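Long-range contacts in Mll7089 protein (Mesorhizobium loti, PDB 2OZ8), which is of uncharacterised activity but, as a member of the mandelate racemase branch of the enolase superfamily, probably binds magnesium and may act as a hydro-lyase: residues G22-V26 with P197-W201; V133-S138 with E314-F320; L140-L144 with K167-R171; I227-D231 with G250-D254; V279-G283 with M306-E312. All coordinates share one frame; numbering follows the deposited sequence. Where two conformers were deposited one is given.

In the fold
The protein has the enolase-superfamily build, an N-terminal domain with an antiparallel sheet and a barrel of mostly parallel strands ringed by helices. Contact 2 closes that barrel by pairing strand 132-138 with strand 313-318, and contacts 3, 4 and 5 follow one another between its segments: contacts 3 and 4 join loops after consecutive strands, contact 5 successive helices. Contact 1 brings the N-terminal hairpin to the barrel loops and touches contacts 3 and 4, their centres 7 and 12 Å from its own. Contacts 1, 3 and 4 gather at the C-terminal ends of the barrel strands, where this superfamily's active sites lie. Contact 5 borders contact 2, 29 Å from contact 3 between centres.

Contact 1: residues G22-V26 with P197-W201; sequences GDSQV and PNEAW
Asp23 and Asn198 lay their flat ends over each other where the hairpin turn joining strands 20-22 and 27-40 of the N-terminal domain meets the barrel loop that follows strand 192-196, the meeting of capping domain and barrel typical of the enolase superfamily. The Asp23 carboxylate and the Asn198 amide stack with their planes 23° apart, and OD2 of Asp23 comes to 3.5 Å from ND2 of Asn198. The other carboxylate oxygen turns back into its own loop: OD1 of Asp23 accepts from the backbone N of Gln25 at 2.7 Å through its anti lone pair, an Asx turn, and more weakly from N of Val26. An alanine here has no carboxylate for the Gln25 N-H, so the turn would probably be freer to shift and the Asn198 amide left without the flat group stacked on it. Asn198 is also held from beyond the two loops, its OD1 bonding to the hydroxyl of Tyr252, while Glu199 forms a salt bridge with Arg229. Beside the stacked pair, OG of Ser24 stands between its backbone N and carbonyl carbon (chi1 72°), which turns it toward the type I' turn of residues 197-200 and within 3.6 Å of CB of Ala200. There OG of Ser24 donates to Pro197 O at 2.8 Å, on the face of that carbonyl opposite to the one reached by Ala200 N.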
# COMPACT_ATOMS: atom_id res chain seq x y z
N GLY A 22 -11.11 -37.81 -12.70
CA GLY A 22 -10.66 -37.12 -11.51
C GLY A 22 -9.41 -36.31 -11.70
O GLY A 22 -8.96 -36.07 -12.83
N ASP A 23 -8.83 -35.95 -10.57
CA ASP A 23 -7.71 -35.02 -10.54
C ASP A 23 -6.90 -35.32 -9.29
O ASP A 23 -7.16 -36.31 -8.60
CB ASP A 23 -8.23 -33.59 -10.51
CG ASP A 23 -9.16 -33.34 -9.34
OD1 ASP A 23 -8.86 -33.79 -8.20
OD2 ASP A 23 -10.21 -32.71 -9.54
N SER A 24 -5.96 -34.45 -8.96
CA SER A 24 -4.99 -34.77 -7.94
C SER A 24 -5.64 -34.92 -6.58
O SER A 24 -5.03 -35.41 -5.68
CB SER A 24 -3.90 -33.69 -7.89
OG SER A 24 -4.41 -32.49 -7.35
N GLN A 25 -6.89 -34.49 -6.46
CA GLN A 25 -7.62 -34.43 -5.19
C GLN A 25 -8.76 -35.44 -5.10
O GLN A 25 -9.15 -35.85 -4.02
CB GLN A 25 -8.27 -33.05 -5.02
CG GLN A 25 -7.44 -31.97 -4.34
CD GLN A 25 -8.30 -30.78 -3.87
OE1 GLN A 25 -8.36 -29.72 -4.53
NE2 GLN A 25 -8.96 -30.97 -2.74
N VAL A 26 -9.32 -35.82 -6.26
CA VAL A 26 -10.63 -36.45 -6.32
C VAL A 26 -10.72 -37.55 -7.39
O VAL A 26 -10.04 -37.49 -8.43
CB VAL A 26 -11.68 -35.30 -6.56
CG1 VAL A 26 -12.79 -35.68 -7.48
CG2 VAL A 26 -12.19 -34.70 -5.23
N PRO A 197 -3.12 -28.86 -12.14
CA PRO A 197 -2.69 -29.49 -10.88
C PRO A 197 -3.76 -29.53 -9.79
O PRO A 197 -3.57 -30.20 -8.78
CB PRO A 197 -1.58 -28.54 -10.38
CG PRO A 197 -1.20 -27.70 -11.60
CD PRO A 197 -2.50 -27.53 -12.32
N ASN A 198 -4.84 -28.77 -9.95
CA ASN A 198 -5.90 -28.72 -8.96
C ASN A 198 -5.41 -28.52 -7.54
O ASN A 198 -5.78 -29.28 -6.62
CB ASN A 198 -6.75 -29.95 -9.03
CG ASN A 198 -8.19 -29.62 -9.05
OD1 ASN A 198 -8.80 -29.34 -8.01
ND2 ASN A 198 -8.76 -29.57 -10.28
N GLU A 199 -4.59 -27.48 -7.38
CA GLU A 199 -4.10 -26.98 -6.10
C GLU A 199 -3.06 -27.88 -5.44
O GLU A 199 -2.74 -27.71 -4.26
CB GLU A 199 -5.25 -26.66 -5.10
CG GLU A 199 -6.39 -25.75 -5.57
CD GLU A 199 -7.37 -25.28 -4.39
OE1 GLU A 199 -7.94 -26.07 -3.64
OE2 GLU A 199 -7.62 -24.09 -4.20
N ALA A 200 -2.55 -28.87 -6.18
CA ALA A 200 -1.56 -29.78 -5.63
C ALA A 200 -0.27 -29.10 -5.23
O ALA A 200 0.49 -29.62 -4.42
CB ALA A 200 -1.27 -30.94 -6.62
N TRP A 201 0.00 -27.93 -5.79
CA TRP A 201 1.33 -27.31 -5.59
C TRP A 201 1.28 -26.13 -4.62
O TRP A 201 0.23 -25.56 -4.42
CB TRP A 201 1.93 -26.90 -6.92
CG TRP A 201 2.11 -28.04 -7.88
CD1 TRP A 201 2.28 -29.35 -7.57
CD2 TRP A 201 2.24 -27.94 -9.31
NE1 TRP A 201 2.49 -30.09 -8.71
CE2 TRP A 201 2.45 -29.26 -9.80
CE3 TRP A 201 2.20 -26.88 -10.21
CZ2 TRP A 201 2.64 -29.55 -11.17
CZ3 TRP A 201 2.39 -27.17 -11.59
CH2 TRP A 201 2.61 -28.50 -12.05

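Contact 2: residues V133-S138 with E314-F320; sequences VKAYAS and EWLEYSF
With CG of Tyr136 between its backbone N and carbonyl carbon (chi1 63°), the phenol ring comes to lie under Glu317, whose CA sits over the ring face 3.9 Å from its centroid. Glu317 places CG anti to its own N (chi1 -172°), and its extended chain carries the carboxylate past the Tyr136 hydroxyl to Ser138 OG. The two strands are the parallel pair that closes the barrel, strand 132-138 beside strand 313-318. Their backbones exchange bonds from Leu316 N to Lys134 O, Tyr136 N to Leu316 O, Tyr318 N to Tyr136 O and Ser138 N to Tyr318 O. At the start of the pairing, CB of Lys134 forms a CH-pi contact with the six-membered ring of Trp315, and the chain then bends so that its NZ makes a 2.7 Å salt bridge with Glu314 OE1. On the other face, Ala137 CB touches the edge of the Phe320 ring at CE2. The buried Glu317 carboxylate is gripped by several donors, among them Lys165 NZ and Asn297 N; Ser138 OG meets its OE2 at 2.7 Å on the anti lone pair.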
# COMPACT_ATOMS: atom_id res chain seq x y z
N VAL A 133 -17.49 -21.28 -30.62
CA VAL A 133 -16.31 -21.13 -29.79
C VAL A 133 -15.41 -22.35 -29.91
O VAL A 133 -15.88 -23.46 -30.08
CB VAL A 133 -16.74 -20.91 -28.32
CG1 VAL A 133 -17.40 -22.12 -27.73
CG2 VAL A 133 -15.57 -20.41 -27.51
N LYS A 134 -14.11 -22.16 -29.86
CA LYS A 134 -13.16 -23.28 -29.76
C LYS A 134 -13.38 -24.14 -28.53
O LYS A 134 -13.60 -23.64 -27.41
CB LYS A 134 -11.75 -22.74 -29.69
CG LYS A 134 -11.39 -21.92 -30.91
CD LYS A 134 -9.91 -21.59 -30.92
CE LYS A 134 -9.73 -20.15 -30.71
NZ LYS A 134 -8.31 -19.83 -31.00
N ALA A 135 -13.24 -25.44 -28.73
CA ALA A 135 -13.42 -26.37 -27.65
C ALA A 135 -12.08 -27.08 -27.45
O ALA A 135 -11.39 -27.36 -28.41
CB ALA A 135 -14.56 -27.36 -27.99
N TYR A 136 -11.70 -27.35 -26.21
CA TYR A 136 -10.48 -28.10 -25.99
C TYR A 136 -10.85 -29.41 -25.34
O TYR A 136 -11.89 -29.52 -24.72
CB TYR A 136 -9.45 -27.33 -25.17
CG TYR A 136 -9.85 -26.96 -23.76
CD1 TYR A 136 -9.56 -27.80 -22.72
CD2 TYR A 136 -10.44 -25.75 -23.48
CE1 TYR A 136 -9.86 -27.46 -21.42
CE2 TYR A 136 -10.76 -25.37 -22.16
CZ TYR A 136 -10.45 -26.25 -21.14
OH TYR A 136 -10.75 -26.01 -19.83
N ALA A 137 -10.01 -30.41 -25.54
CA ALA A 137 -10.32 -31.74 -25.09
C ALA A 137 -9.69 -31.90 -23.71
O ALA A 137 -8.53 -31.65 -23.56
CB ALA A 137 -9.75 -32.77 -26.06
N SER A 138 -10.48 -32.33 -22.74
CA SER A 138 -10.07 -32.39 -21.36
C SER A 138 -10.34 -33.78 -20.81
O SER A 138 -11.45 -34.25 -20.78
CB SER A 138 -10.84 -31.33 -20.60
OG SER A 138 -10.60 -31.40 -19.23
N GLU A 314 -12.49 -17.25 -25.37
CA GLU A 314 -12.09 -17.97 -26.58
C GLU A 314 -12.16 -19.50 -26.47
O GLU A 314 -12.16 -20.19 -27.48
CB GLU A 314 -10.74 -17.40 -27.13
CG GLU A 314 -9.47 -18.21 -26.94
CD GLU A 314 -8.25 -17.71 -27.78
OE1 GLU A 314 -8.06 -18.17 -28.94
OE2 GLU A 314 -7.47 -16.87 -27.26
N TRP A 315 -12.27 -20.03 -25.24
CA TRP A 315 -12.21 -21.49 -24.99
C TRP A 315 -13.31 -22.06 -24.10
O TRP A 315 -13.69 -21.48 -23.09
CB TRP A 315 -10.87 -21.93 -24.42
CG TRP A 315 -9.70 -21.73 -25.31
CD1 TRP A 315 -8.78 -20.72 -25.25
CD2 TRP A 315 -9.27 -22.61 -26.40
NE1 TRP A 315 -7.82 -20.89 -26.25
CE2 TRP A 315 -8.09 -22.04 -26.97
CE3 TRP A 315 -9.77 -23.81 -26.94
CZ2 TRP A 315 -7.39 -22.65 -28.05
CZ3 TRP A 315 -9.11 -24.40 -28.05
CH2 TRP A 315 -7.92 -23.82 -28.58
N LEU A 316 -13.80 -23.21 -24.48
CA LEU A 316 -14.80 -23.95 -23.71
C LEU A 316 -14.30 -25.39 -23.46
O LEU A 316 -13.80 -26.03 -24.38
CB LEU A 316 -16.16 -23.96 -24.45
CG LEU A 316 -17.19 -24.93 -23.88
CD1 LEU A 316 -18.57 -24.47 -24.15
CD2 LEU A 316 -16.94 -26.36 -24.50
N GLU A 317 -14.42 -25.86 -22.24
CA GLU A 317 -13.96 -27.19 -21.88
C GLU A 317 -14.94 -28.29 -22.30
O GLU A 317 -16.15 -28.21 -22.00
CB GLU A 317 -13.73 -27.26 -20.36
CG GLU A 317 -13.07 -28.56 -19.90
CD GLU A 317 -12.75 -28.60 -18.46
OE1 GLU A 317 -13.27 -27.73 -17.75
OE2 GLU A 317 -12.00 -29.48 -18.02
N TYR A 318 -14.42 -29.34 -22.93
CA TYR A 318 -15.23 -30.56 -23.19
C TYR A 318 -14.51 -31.84 -22.72
O TYR A 318 -13.35 -32.04 -23.04
CB TYR A 318 -15.66 -30.67 -24.67
CG TYR A 318 -16.53 -31.88 -24.88
CD1 TYR A 318 -17.86 -31.91 -24.43
CD2 TYR A 318 -16.00 -33.04 -25.46
CE1 TYR A 318 -18.64 -33.06 -24.55
CE2 TYR A 318 -16.77 -34.21 -25.59
CZ TYR A 318 -18.07 -34.20 -25.15
OH TYR A 318 -18.78 -35.33 -25.29
N SER A 319 -15.21 -32.71 -21.99
CA SER A 319 -14.56 -33.79 -21.24
C SER A 319 -15.03 -35.21 -21.60
O SER A 319 -14.73 -36.16 -20.91
CB SER A 319 -14.72 -33.55 -19.75
OG SER A 319 -13.93 -32.43 -19.34
N PHE A 320 -15.77 -35.32 -22.70
CA PHE A 320 -16.19 -36.62 -23.20
C PHE A 320 -16.98 -37.44 -22.18
O PHE A 320 -16.91 -38.65 -22.22
CB PHE A 320 -14.98 -37.41 -23.76
CG PHE A 320 -14.25 -36.67 -24.82
CD1 PHE A 320 -14.60 -36.82 -26.14
CD2 PHE A 320 -13.20 -35.78 -24.49
CE1 PHE A 320 -13.96 -36.12 -27.12
CE2 PHE A 320 -12.54 -35.06 -25.49
CZ PHE A 320 -12.94 -35.22 -26.79
O HOH W 1 -13.42 -18.93 -29.78

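Contact 3: residues L140-L144 with K167-R171; sequences LDFHL and KVGHR. With SO4 (sulfate ion), chain D.
Asp141 OD1 accepts the backbone N-H of Lys167 at 3.1 Å, the donor meeting the carboxylate on its syn side and 23° out of its plane. A chi1 of 56° sets CG of Asp141 between its own N and carbonyl carbon, from where the carboxylate can bind the end of strand 163-167. The bond joins the loops that follow the first two parallel strands of the barrel. Lys167 is the second lysine of a Lys-x-Lys pattern that resembles the KxK motif of the mandelate racemase group. Its side chain runs alongside Leu140, CE 3.7 Å from Leu140 CD2, and its CB packs on CB of Phe142. Farther along, the rings of Phe142 and His170 approach from the two loops into an offset stack with planes at 15°, though its exact spacing is doubtful in the model. Beyond the two loops, Asp176 of helix 173-184 accepts the backbone N-H groups of Gly169 and His170, fixing the chain that carries the imidazole. A sulfate, probably from the crystallisation liquor, lies at the edges of both rings, with O4 taking a weak bond from ND1 of His170 and O2 facing Arg171 N at a distance too short to be taken literally. The Asp141 carboxylate thus holds the backbone where strand 163-167 ends, while the Lys167 side chain carries its NZ onward to a salt bridge with Asp196.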
# COMPACT_ATOMS: atom_id res chain seq x y z
N LEU A 140 -9.68 -35.29 -17.72
CA LEU A 140 -10.04 -35.58 -16.30
C LEU A 140 -9.35 -36.91 -15.93
O LEU A 140 -9.93 -37.82 -15.33
CB LEU A 140 -11.58 -35.63 -16.10
CG LEU A 140 -12.42 -34.49 -16.73
CD1 LEU A 140 -13.93 -34.67 -16.55
CD2 LEU A 140 -12.02 -33.07 -16.22
N ASP A 141 -8.08 -36.98 -16.35
CA ASP A 141 -7.36 -38.24 -16.65
C ASP A 141 -6.41 -38.62 -15.59
O ASP A 141 -5.58 -39.44 -15.85
CB ASP A 141 -6.50 -38.08 -17.90
CG ASP A 141 -5.51 -36.89 -17.77
OD1 ASP A 141 -5.98 -35.77 -18.01
OD2 ASP A 141 -4.32 -37.06 -17.37
N PHE A 142 -6.48 -38.04 -14.42
CA PHE A 142 -5.46 -38.31 -13.42
C PHE A 142 -5.41 -39.79 -13.02
O PHE A 142 -4.37 -40.31 -12.63
CB PHE A 142 -5.72 -37.45 -12.18
CG PHE A 142 -4.59 -37.43 -11.21
CD1 PHE A 142 -3.48 -36.57 -11.42
CD2 PHE A 142 -4.60 -38.28 -10.11
CE1 PHE A 142 -2.39 -36.53 -10.52
CE2 PHE A 142 -3.53 -38.27 -9.18
CZ PHE A 142 -2.41 -37.40 -9.39
N HIS A 143 -6.54 -40.48 -13.11
CA HIS A 143 -6.61 -41.84 -12.59
C HIS A 143 -6.57 -42.86 -13.70
O HIS A 143 -6.43 -44.06 -13.44
CB HIS A 143 -7.85 -42.00 -11.73
CG HIS A 143 -7.78 -41.21 -10.47
ND1 HIS A 143 -6.86 -41.47 -9.49
CD2 HIS A 143 -8.49 -40.14 -10.06
CE1 HIS A 143 -7.00 -40.59 -8.51
NE2 HIS A 143 -7.99 -39.78 -8.83
N LEU A 144 -6.65 -42.36 -14.93
CA LEU A 144 -6.57 -43.18 -16.13
C LEU A 144 -5.25 -43.97 -16.24
O LEU A 144 -4.18 -43.41 -15.99
CB LEU A 144 -6.78 -42.29 -17.36
CG LEU A 144 -8.05 -42.52 -18.19
CD1 LEU A 144 -9.24 -43.00 -17.36
CD2 LEU A 144 -8.43 -41.31 -19.02
N LYS A 167 -4.44 -33.57 -16.40
CA LYS A 167 -4.35 -33.39 -14.96
C LYS A 167 -3.00 -33.75 -14.48
O LYS A 167 -2.50 -34.79 -14.85
CB LYS A 167 -5.36 -34.28 -14.22
CG LYS A 167 -6.79 -34.00 -14.63
CD LYS A 167 -7.28 -32.64 -14.22
CE LYS A 167 -8.78 -32.47 -14.47
NZ LYS A 167 -9.21 -31.01 -14.34
N VAL A 168 -2.43 -32.90 -13.64
CA VAL A 168 -1.11 -33.18 -13.08
C VAL A 168 -1.20 -33.02 -11.59
O VAL A 168 -2.29 -32.90 -11.06
CB VAL A 168 0.02 -32.28 -13.69
CG1 VAL A 168 0.16 -32.57 -15.21
CG2 VAL A 168 -0.26 -30.82 -13.43
N GLY A 169 -0.05 -33.00 -10.90
CA GLY A 169 -0.05 -32.87 -9.46
C GLY A 169 0.31 -34.14 -8.73
O GLY A 169 0.14 -34.19 -7.52
N HIS A 170 0.79 -35.16 -9.46
CA HIS A 170 1.40 -36.35 -8.83
C HIS A 170 2.46 -35.99 -7.81
O HIS A 170 3.28 -35.09 -8.06
CB HIS A 170 2.01 -37.31 -9.87
CG HIS A 170 0.99 -38.15 -10.55
ND1 HIS A 170 0.50 -39.31 -9.99
CD2 HIS A 170 0.25 -37.92 -11.66
CE1 HIS A 170 -0.48 -39.77 -10.74
NE2 HIS A 170 -0.64 -38.96 -11.77
N ARG A 171 2.42 -36.69 -6.68
CA ARG A 171 3.49 -36.64 -5.67
C ARG A 171 4.89 -36.81 -6.30
O ARG A 171 5.85 -36.17 -5.88
CB ARG A 171 3.27 -37.70 -4.59
CG ARG A 171 2.61 -37.18 -3.30
CD ARG A 171 2.22 -38.32 -2.30
NE ARG A 171 3.35 -38.81 -1.47
CZ ARG A 171 4.15 -39.85 -1.77
NH1 ARG A 171 4.00 -40.55 -2.90
NH2 ARG A 171 5.13 -40.19 -0.93
S SO4 D . -0.28 -39.33 -6.31
O1 SO4 D . -1.63 -38.76 -6.12
O2 SO4 D . 0.62 -38.19 -6.11
O3 SO4 D . 0.09 -40.38 -5.34
O4 SO4 D . -0.18 -39.95 -7.65

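Contact 4: residues I227-D231 with G250-D254; sequences ILRHD and GEYLD
Arg229 lays its aliphatic portion against the 250-254 loop, its CD 3.6 Å from Tyr252 CB and also touching Glu251 O and Leu253 CD2. From CG to NE the chain is extended, and it runs antiparallel alongside the Leu253 side chain; the guanidinium plane stands 70° from the Tyr252 ring. No direct hydrogen bond crosses the contact, but a water in the plane of the guanidinium accepts from Arg229 NE at 2.8 Å and donates weakly to Tyr252 O. His230 folds back so that the face of its imidazole covers Arg229 CG, and its CE1 reaches Leu253 CD2. The two loops follow consecutive strands of the barrel, 222-224 and 246-249, and each leads into a helix: a type I turn ends at Asp231, a type II turn at Leu253, and Asp231 and Asp254 serve as the N-caps. Farther out, Arg229 NH1 forms a salt bridge with Glu199, Tyr252 OH bonds to Asn198, and Arg91 of a neighbouring subunit packs on Arg229.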
# COMPACT_ATOMS: atom_id res chain seq x y z
N ILE A 227 -2.36 -23.88 -7.40
CA ILE A 227 -2.13 -23.76 -5.97
C ILE A 227 -3.44 -23.37 -5.28
O ILE A 227 -4.42 -22.99 -5.94
CB ILE A 227 -0.99 -22.67 -5.63
CG1 ILE A 227 -1.44 -21.23 -6.02
CG2 ILE A 227 0.36 -22.99 -6.30
CD1 ILE A 227 -0.65 -20.06 -5.46
N LEU A 228 -3.46 -23.54 -3.96
CA LEU A 228 -4.50 -23.04 -3.06
C LEU A 228 -5.10 -21.78 -3.58
O LEU A 228 -4.42 -20.79 -3.73
CB LEU A 228 -3.90 -22.77 -1.67
CG LEU A 228 -4.89 -22.92 -0.53
CD1 LEU A 228 -5.60 -24.29 -0.62
CD2 LEU A 228 -4.24 -22.74 0.84
N ARG A 229 -6.39 -21.80 -3.87
CA ARG A 229 -7.05 -20.67 -4.51
C ARG A 229 -7.08 -19.39 -3.65
O ARG A 229 -7.30 -18.31 -4.16
CB ARG A 229 -8.47 -21.05 -4.81
CG ARG A 229 -9.38 -21.03 -3.60
CD ARG A 229 -10.56 -21.91 -3.87
NE ARG A 229 -11.16 -22.29 -2.62
CZ ARG A 229 -10.77 -23.35 -1.92
NH1 ARG A 229 -9.79 -24.12 -2.39
NH2 ARG A 229 -11.35 -23.64 -0.76
N HIS A 230 -6.85 -19.52 -2.36
CA HIS A 230 -6.85 -18.38 -1.49
C HIS A 230 -5.45 -17.77 -1.41
O HIS A 230 -5.27 -16.71 -0.79
CB HIS A 230 -7.40 -18.80 -0.12
CG HIS A 230 -8.83 -19.28 -0.17
ND1 HIS A 230 -9.84 -18.55 -0.77
CD2 HIS A 230 -9.41 -20.43 0.28
CE1 HIS A 230 -10.98 -19.22 -0.67
NE2 HIS A 230 -10.75 -20.37 -0.04
N ASP A 231 -4.46 -18.41 -2.07
CA ASP A 231 -3.10 -17.91 -2.00
C ASP A 231 -2.86 -16.83 -3.07
O ASP A 231 -2.21 -17.08 -4.12
CB ASP A 231 -2.07 -19.02 -2.09
CG ASP A 231 -0.68 -18.50 -1.81
OD1 ASP A 231 -0.54 -17.34 -1.36
OD2 ASP A 231 0.30 -19.23 -2.03
N GLY A 250 -9.59 -19.66 -10.53
CA GLY A 250 -10.91 -19.32 -10.01
C GLY A 250 -11.79 -20.49 -9.62
O GLY A 250 -12.96 -20.29 -9.25
N GLU A 251 -11.26 -21.72 -9.73
CA GLU A 251 -12.01 -22.94 -9.36
C GLU A 251 -12.36 -22.87 -7.88
O GLU A 251 -11.57 -22.38 -7.06
CB GLU A 251 -11.21 -24.24 -9.65
CG GLU A 251 -12.00 -25.59 -9.58
CD GLU A 251 -12.78 -25.95 -10.89
OE1 GLU A 251 -13.42 -25.03 -11.43
OE2 GLU A 251 -12.75 -27.13 -11.37
N TYR A 252 -13.56 -23.34 -7.55
CA TYR A 252 -14.01 -23.50 -6.17
C TYR A 252 -14.43 -22.17 -5.55
O TYR A 252 -14.71 -22.09 -4.35
CB TYR A 252 -12.96 -24.23 -5.29
CG TYR A 252 -12.49 -25.54 -5.91
CD1 TYR A 252 -11.14 -25.73 -6.27
CD2 TYR A 252 -13.41 -26.57 -6.18
CE1 TYR A 252 -10.72 -26.93 -6.87
CE2 TYR A 252 -13.00 -27.77 -6.76
CZ TYR A 252 -11.66 -27.94 -7.11
OH TYR A 252 -11.31 -29.14 -7.70
N LEU A 253 -14.48 -21.13 -6.38
CA LEU A 253 -14.85 -19.81 -5.91
C LEU A 253 -16.26 -19.51 -6.38
O LEU A 253 -16.63 -19.85 -7.51
CB LEU A 253 -13.91 -18.74 -6.45
CG LEU A 253 -12.41 -18.61 -6.13
CD1 LEU A 253 -11.84 -17.35 -6.83
CD2 LEU A 253 -12.16 -18.55 -4.64
N ASP A 254 -17.04 -18.83 -5.53
CA ASP A 254 -18.31 -18.29 -5.98
C ASP A 254 -18.13 -16.89 -6.64
O ASP A 254 -17.00 -16.42 -6.84
CB ASP A 254 -19.34 -18.28 -4.83
CG ASP A 254 -18.89 -17.44 -3.63
OD1 ASP A 254 -17.92 -16.68 -3.71
OD2 ASP A 254 -19.55 -17.54 -2.58
O HOH W 2 -13.49 -21.38 -1.32

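Contact 5: residues V279-G283 with M306-E312; sequences VMRIG and MAVALPE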
# COMPACT_ATOMS: atom_id res chain seq x y z
N VAL A 279 -22.21 -15.58 -14.44
CA VAL A 279 -21.22 -15.55 -15.54
C VAL A 279 -21.33 -14.34 -16.41
O VAL A 279 -20.30 -13.74 -16.77
CB VAL A 279 -21.29 -16.83 -16.40
CG1 VAL A 279 -20.43 -16.70 -17.64
CG2 VAL A 279 -20.83 -18.03 -15.58
N MET A 280 -22.55 -13.94 -16.76
CA MET A 280 -22.70 -12.69 -17.52
C MET A 280 -22.35 -11.45 -16.69
O MET A 280 -21.85 -10.45 -17.22
CB MET A 280 -24.07 -12.58 -18.18
CG MET A 280 -24.36 -13.74 -19.16
SD MET A 280 -23.28 -13.94 -20.62
CE MET A 280 -23.60 -12.34 -21.37
N ARG A 281 -22.57 -11.50 -15.39
CA ARG A 281 -22.17 -10.38 -14.56
C ARG A 281 -20.63 -10.33 -14.41
O ARG A 281 -20.03 -9.24 -14.55
CB ARG A 281 -22.87 -10.46 -13.19
CG ARG A 281 -24.28 -10.04 -13.27
CD ARG A 281 -25.08 -10.32 -12.00
NE ARG A 281 -26.44 -9.85 -12.23
CZ ARG A 281 -27.47 -10.01 -11.41
NH1 ARG A 281 -27.34 -10.65 -10.24
NH2 ARG A 281 -28.67 -9.52 -11.77
N ILE A 282 -20.00 -11.47 -14.09
CA ILE A 282 -18.55 -11.49 -13.95
C ILE A 282 -17.88 -11.27 -15.31
O ILE A 282 -16.80 -10.69 -15.38
CB ILE A 282 -17.99 -12.77 -13.23
CG1 ILE A 282 -16.62 -12.44 -12.64
CG2 ILE A 282 -17.80 -13.93 -14.18
CD1 ILE A 282 -16.67 -11.46 -11.48
N GLY A 283 -18.56 -11.69 -16.38
CA GLY A 283 -18.10 -11.40 -17.74
C GLY A 283 -18.16 -9.93 -18.15
O GLY A 283 -17.36 -9.51 -18.95
N MET A 306 -23.05 -18.69 -23.16
CA MET A 306 -22.25 -17.62 -22.56
C MET A 306 -20.89 -17.59 -23.24
O MET A 306 -20.32 -16.54 -23.41
CB MET A 306 -22.11 -17.78 -21.03
CG MET A 306 -23.48 -17.93 -20.31
SD MET A 306 -24.23 -19.59 -20.16
CE MET A 306 -23.03 -20.09 -18.94
N ALA A 307 -20.37 -18.74 -23.64
CA ALA A 307 -19.03 -18.75 -24.24
C ALA A 307 -19.04 -17.96 -25.51
O ALA A 307 -18.15 -17.15 -25.72
CB ALA A 307 -18.49 -20.18 -24.49
N VAL A 308 -20.04 -18.19 -26.37
CA VAL A 308 -20.10 -17.47 -27.63
C VAL A 308 -20.58 -16.06 -27.38
O VAL A 308 -20.31 -15.22 -28.21
CB VAL A 308 -20.98 -18.16 -28.80
CG1 VAL A 308 -20.74 -19.64 -28.94
CG2 VAL A 308 -22.46 -17.89 -28.64
N ALA A 309 -21.31 -15.77 -26.29
CA ALA A 309 -21.83 -14.41 -26.14
C ALA A 309 -20.86 -13.40 -25.50
O ALA A 309 -20.95 -12.20 -25.76
CB ALA A 309 -23.21 -14.40 -25.46
N LEU A 310 -19.96 -13.87 -24.66
CA LEU A 310 -18.98 -12.94 -24.04
C LEU A 310 -17.84 -12.75 -25.00
O LEU A 310 -17.36 -13.74 -25.59
CB LEU A 310 -18.46 -13.46 -22.69
CG LEU A 310 -19.48 -13.59 -21.57
CD1 LEU A 310 -18.88 -14.44 -20.44
CD2 LEU A 310 -19.89 -12.23 -21.09
N PRO A 311 -17.38 -11.51 -25.17
CA PRO A 311 -16.28 -11.30 -26.14
C PRO A 311 -14.89 -11.74 -25.63
O PRO A 311 -14.02 -12.05 -26.43
CB PRO A 311 -16.35 -9.79 -26.39
CG PRO A 311 -16.81 -9.23 -24.98
CD PRO A 311 -17.81 -10.25 -24.52
N GLU A 312 -14.67 -11.75 -24.30
CA GLU A 312 -13.37 -12.13 -23.72
C GLU A 312 -13.16 -13.63 -23.56
O GLU A 312 -12.20 -14.03 -22.89
CB GLU A 312 -13.15 -11.48 -22.36
CG GLU A 312 -13.95 -12.01 -21.25
CD GLU A 312 -15.20 -11.24 -21.02
OE1 GLU A 312 -15.90 -10.92 -21.99
OE2 GLU A 312 -15.51 -10.96 -19.87
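Helix 276-289 and the end of helix 304-309 face each other with CA atoms 7.1 Å apart at Met280 and Met306 and 6.5 Å at Gly283 and Leu310, the latter residue being the first to leave helical angles. Leu310 is the wedge: its CD1 meets Val279 CG1 at 3.9 Å, while CD2 lies 3.7 Å from Met280 CE. In Met280 a bend at chi2 (-61°) brings SD to CG of Met306, and a second at chi3 (-61°) turns CE onto Leu310 CD2; CB of Met306 packs on Val279 CG1. Gly283 permits the close approach, since a CB there would run into Leu310 CD2. If Leu310 were an alanine, both methyl groups would be gone, which would probably open a gap beside Val279 and let the Met280 thioether turn. Val87 of a neighbouring subunit packs on Met280 and Leu310. Such apolar packing between successive helices, each leading to the next parallel strand, belongs to the outer layer of a beta/alpha barrel.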